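Local coordinates for Alpha/beta hydrolase fold protein (Sphaerobacter thermophilus, PDB 3R0V), which probably acts as a hydrolase of the alpha/beta hydrolase fold and binds D-malate in a pocket in the crystal, at residues V159-P163 with D164-Q168; H245-P249 with D250-P254. All coordinates share one frame; numbering follows the deposited sequence. Where two conformers were deposited one is given.

Contact 1: residues V159-P163 with D164-Q168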
loop_
_atom_site.group_PDB
_atom_site.type_symbol
_atom_site.label_atom_id
_atom_site.label_comp_id
_atom_site.label_asym_id
_atom_site.label_seq_id
_atom_site.Cartn_x
_atom_site.Cartn_y
_atom_site.Cartn_z
ATOM N N VAL A 159 -7.543 -10.075 -5.571
ATOM C CA VAL A 159 -6.983 -10.413 -4.262
ATOM C C VAL A 159 -7.774 -11.459 -3.453
ATOM O O VAL A 159 -7.542 -11.627 -2.258
ATOM C CB VAL A 159 -6.685 -9.151 -3.422
ATOM C CG1 VAL A 159 -5.498 -8.391 -4.028
ATOM C CG2 VAL A 159 -7.908 -8.246 -3.338
ATOM N N GLY A 160 -8.702 -12.160 -4.103
ATOM C CA GLY A 160 -9.286 -13.367 -3.530
ATOM C C GLY A 160 -10.223 -13.208 -2.344
ATOM O O GLY A 160 -10.331 -14.116 -1.522
ATOM N N VAL A 161 -10.903 -12.071 -2.244
ATOM C CA VAL A 161 -11.840 -11.836 -1.150
ATOM C C VAL A 161 -13.145 -12.556 -1.476
ATOM O O VAL A 161 -13.618 -12.493 -2.610
ATOM C CB VAL A 161 -12.120 -10.335 -0.978
ATOM C CG1 VAL A 161 -13.081 -10.097 0.178
ATOM C CG2 VAL A 161 -10.817 -9.560 -0.771
ATOM N N PRO A 162 -13.722 -13.279 -0.502
ATOM C CA PRO A 162 -14.989 -13.977 -0.776
ATOM C C PRO A 162 -16.139 -13.030 -1.121
ATOM O O PRO A 162 -16.170 -11.891 -0.646
ATOM C CB PRO A 162 -15.269 -14.723 0.535
ATOM C CG PRO A 162 -13.905 -14.929 1.138
ATOM C CD PRO A 162 -13.122 -13.686 0.780
ATOM N N PRO A 163 -17.084 -13.489 -1.956
ATOM C CA PRO A 163 -18.182 -12.629 -2.423
ATOM C C PRO A 163 -19.014 -11.987 -1.308
ATOM O O PRO A 163 -19.472 -10.856 -1.480
ATOM C CB PRO A 163 -19.047 -13.586 -3.254
ATOM C CG PRO A 163 -18.085 -14.596 -3.762
ATOM C CD PRO A 163 -17.085 -14.795 -2.639
ATOM N N ASP A 164 -19.212 -12.690 -0.194
ATOM C CA ASP A 164 -19.991 -12.122 0.903
ATOM C C ASP A 164 -19.351 -10.869 1.500
ATOM O O ASP A 164 -20.041 -9.895 1.768
ATOM C CB ASP A 164 -20.305 -13.169 1.986
ATOM C CG ASP A 164 -19.071 -13.659 2.713
ATOM O OD1 ASP A 164 -19.088 -13.650 3.962
ATOM O OD2 ASP A 164 -18.092 -14.059 2.051
ATOM N N LEU A 165 -18.035 -10.885 1.691
ATOM C CA LEU A 165 -17.364 -9.718 2.260
ATOM C C LEU A 165 -17.372 -8.561 1.275
ATOM O O LEU A 165 -17.533 -7.410 1.672
ATOM C CB LEU A 165 -15.941 -10.050 2.700
ATOM C CG LEU A 165 -15.824 -11.094 3.815
ATOM C CD1 LEU A 165 -14.353 -11.310 4.154
ATOM C CD2 LEU A 165 -16.621 -10.686 5.056
ATOM N N VAL A 166 -17.231 -8.868 -0.015
ATOM C CA VAL A 166 -17.205 -7.810 -1.012
ATOM C C VAL A 166 -18.578 -7.155 -1.121
ATOM O O VAL A 166 -18.692 -5.934 -1.214
ATOM C CB VAL A 166 -16.719 -8.317 -2.379
ATOM C CG1 VAL A 166 -16.629 -7.164 -3.374
ATOM C CG2 VAL A 166 -15.360 -8.979 -2.235
ATOM N N ALA A 167 -19.627 -7.968 -1.077
ATOM C CA ALA A 167 -20.972 -7.422 -1.133
ATOM C C ALA A 167 -21.229 -6.509 0.064
ATOM O O ALA A 167 -21.896 -5.487 -0.061
ATOM C CB ALA A 167 -22.005 -8.547 -1.212
ATOM N N GLN A 168 -20.700 -6.878 1.225
ATOM C CA GLN A 168 -20.823 -6.042 2.415
ATOM C C GLN A 168 -20.094 -4.706 2.244
ATOM O O GLN A 168 -20.612 -3.658 2.627
ATOM C CB GLN A 168 -20.295 -6.780 3.646
ATOM C CG GLN A 168 -20.510 -6.026 4.941
ATOM C CD GLN A 168 -21.969 -5.715 5.188
ATOM O OE1 GLN A 168 -22.845 -6.538 4.920
ATOM N NE2 GLN A 168 -22.241 -4.518 5.697
#

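Contact 2: residues H245-P249 with D250-P254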
loop_
_atom_site.group_PDB
_atom_site.type_symbol
_atom_site.label_atom_id
_atom_site.label_comp_id
_atom_site.label_asym_id
_atom_site.label_seq_id
_atom_site.Cartn_x
_atom_site.Cartn_y
_atom_site.Cartn_z
ATOM N N HIS A 245 -12.248 -8.502 11.701
ATOM C CA HIS A 245 -11.642 -8.408 10.385
ATOM C C HIS A 245 -10.909 -7.080 10.201
ATOM O O HIS A 245 -9.794 -7.051 9.682
ATOM C CB HIS A 245 -12.720 -8.575 9.315
ATOM C CG HIS A 245 -12.222 -9.181 8.044
ATOM N ND1 HIS A 245 -12.030 -8.446 6.895
ATOM C CD2 HIS A 245 -11.883 -10.456 7.738
ATOM C CE1 HIS A 245 -11.588 -9.240 5.936
ATOM N NE2 HIS A 245 -11.492 -10.465 6.421
ATOM N N THR A 246 -11.535 -5.991 10.634
ATOM C CA THR A 246 -10.962 -4.659 10.461
ATOM C C THR A 246 -9.803 -4.427 11.410
ATOM O O THR A 246 -9.952 -4.563 12.618
ATOM C CB THR A 246 -11.997 -3.525 10.700
ATOM O OG1 THR A 246 -12.285 -3.412 12.099
ATOM C CG2 THR A 246 -13.282 -3.770 9.926
ATOM N N VAL A 247 -8.651 -4.051 10.859
ATOM C CA VAL A 247 -7.515 -3.645 11.687
ATOM C C VAL A 247 -7.620 -2.167 12.045
ATOM O O VAL A 247 -7.480 -1.304 11.181
ATOM C CB VAL A 247 -6.162 -3.901 10.987
ATOM C CG1 VAL A 247 -5.029 -3.302 11.806
ATOM C CG2 VAL A 247 -5.932 -5.388 10.785
ATOM N N ALA A 248 -7.867 -1.880 13.318
ATOM C CA ALA A 248 -8.031 -0.507 13.782
ATOM C C ALA A 248 -6.677 0.133 14.053
ATOM O O ALA A 248 -5.678 -0.570 14.237
ATOM C CB ALA A 248 -8.898 -0.471 15.027
ATOM N N PRO A 249 -6.632 1.475 14.089
ATOM C CA PRO A 249 -5.342 2.136 14.287
ATOM C C PRO A 249 -4.632 1.666 15.548
ATOM O O PRO A 249 -3.408 1.557 15.545
ATOM C CB PRO A 249 -5.726 3.617 14.404
ATOM C CG PRO A 249 -6.964 3.741 13.574
ATOM C CD PRO A 249 -7.704 2.429 13.745
ATOM N N ASP A 250 -5.381 1.364 16.604
ATOM C CA ASP A 250 -4.755 1.007 17.871
ATOM C C ASP A 250 -4.154 -0.396 17.887
ATOM O O ASP A 250 -3.391 -0.739 18.796
ATOM C CB ASP A 250 -5.715 1.227 19.042
ATOM C CG ASP A 250 -5.936 2.703 19.339
ATOM O OD1 ASP A 250 -4.986 3.499 19.174
ATOM O OD2 ASP A 250 -7.062 3.068 19.734
ATOM N N ALA A 251 -4.463 -1.183 16.858
ATOM C CA ALA A 251 -3.823 -2.491 16.671
ATOM C C ALA A 251 -2.448 -2.350 16.006
ATOM O O ALA A 251 -1.579 -3.223 16.156
ATOM C CB ALA A 251 -4.710 -3.403 15.831
ATOM N N ILE A 252 -2.265 -1.250 15.278
ATOM C CA ILE A 252 -1.062 -1.015 14.481
ATOM C C ILE A 252 -0.121 -0.032 15.162
ATOM O O ILE A 252 1.086 -0.245 15.209
ATOM C CB ILE A 252 -1.413 -0.393 13.105
ATOM C CG1 ILE A 252 -2.230 -1.359 12.251
ATOM C CG2 ILE A 252 -0.139 0.034 12.357
ATOM C CD1 ILE A 252 -2.716 -0.739 10.944
ATOM N N ALA A 253 -0.671 1.065 15.674
ATOM C CA ALA A 253 0.168 2.169 16.138
ATOM C C ALA A 253 1.218 1.788 17.183
ATOM O O ALA A 253 2.365 2.174 17.047
ATOM C CB ALA A 253 -0.692 3.328 16.637
ATOM N N PRO A 254 0.834 1.039 18.235
ATOM C CA PRO A 254 1.824 0.706 19.269
ATOM C C PRO A 254 2.991 -0.101 18.709
ATOM O O PRO A 254 4.133 0.083 19.138
ATOM C CB PRO A 254 1.020 -0.126 20.273
ATOM C CG PRO A 254 -0.408 0.282 20.044
ATOM C CD PRO A 254 -0.510 0.537 18.571
#

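Contact 1: residues V159-P163 with D164-Q168
Val161 meets Val166 and Leu165 across the start of helix 163-170, and the apolar contacts rest on one branch, Val161 CG1. With CG1 anti to the backbone N (chi1 -179°), this methyl reaches forward over the first helical turn. It lies 3.5 Å from Val166 CG2, the methyl of that valine which stands beside its own backbone N, and 3.8 Å from Leu165 CB. The Val161 and Leu165 side chains cross at about a right angle; of the leucine side chain it is CB that meets the valine methyl.

Backbone hydrogen bonds form the second group. Pro162 O accepts from Val166 N at 3.3 Å, with the donor in the carbonyl plane, and more weakly from Leu165 N, where the N-H...O angle is only 124°. One residue further on, Ala167 N gives a shorter bond of 2.9 Å to Pro163 O, its donor tilted from the carbonyl plane. Pro163, the first helical residue, has no N-H to offer, which suits a position where no preceding turn could accept one.

Asp164 adds a van der Waals approach, its carboxylate OD2 coming within 3.3 Å of the ring carbon Pro162 CB. The CG sits between the backbone N and the carbonyl carbon (chi1 66°), which turns the carboxylate back toward Pro162.

Val166 is buried against Thr152, Met155 and Thr156 of helix 147-158, while the side chain of Val161 is about 5 Å from the bound D-malate. This is a helix N-terminus with proline at its first position and Pro162 at the N-cap, reached by the short loop from helix 147-158, beside the ligand pocket of an alpha/beta hydrolase.

Contact 2: residues H245-P249 with D250-P254
Val247 and Ile252 touch where the loop enters helix 249-260, and the isoleucine can be followed outward from its root. Ile252 CB lies 3.7 Å from Pro249 O, the carbonyl oxygen that accepts a hydrogen bond from its own N. The next atom, CG1, stands beside the backbone N (chi1 -65°) and meets Val247 CG1 at 3.4 Å, tighter than ordinary carbon packing. At the tip, Ile252 CD1 remains 3.6 Å from the same Val247 methyl, so one branch of the valine spans the last bond of the isoleucine. The two side chains cross at about a right angle, and Leu240 lies against both.

Backbone bonds fix this turn. Pro249 O takes two donors: Ala253 N at 2.8 Å, nearly in line with the carbonyl, and Ile252 N at 3.0 Å, well above its plane. Ala251 N bonds to Ala248 O at 3.0 Å, again from above the carbonyl plane.

Outside the turn, Asp250 OD1 forms a salt bridge with Arg45 NE, and Pro249 and Ala253 rest on helix 40-46. Two i to i+3 bonds thus precede the i to i+4 bond of Ala253 N, at the entry to the C-terminal helix of the alpha/beta hydrolase fold after its last strand, 235-239.

Both contacts are loop-to-helix entries built alike: a valine two residues before a proline packs on the first turn, and the proline carbonyl accepts from the N-H four residues on. Their places differ. Contact 1 is at the surface, its helix backed by helix 147-158 near the bound D-malate; contact 2 is partly buried, its helix lying on helix 40-46. The carbonyl before the proline bonds four residues ahead and only weakly three ahead in contact 1, but three ahead in contact 2. The aspartate after the proline folds back in contact 1 but pairs with an arginine in contact 2. In the His245 conformer given, Leu165 CD1 and His245 NE2 pack at 3.7 Å.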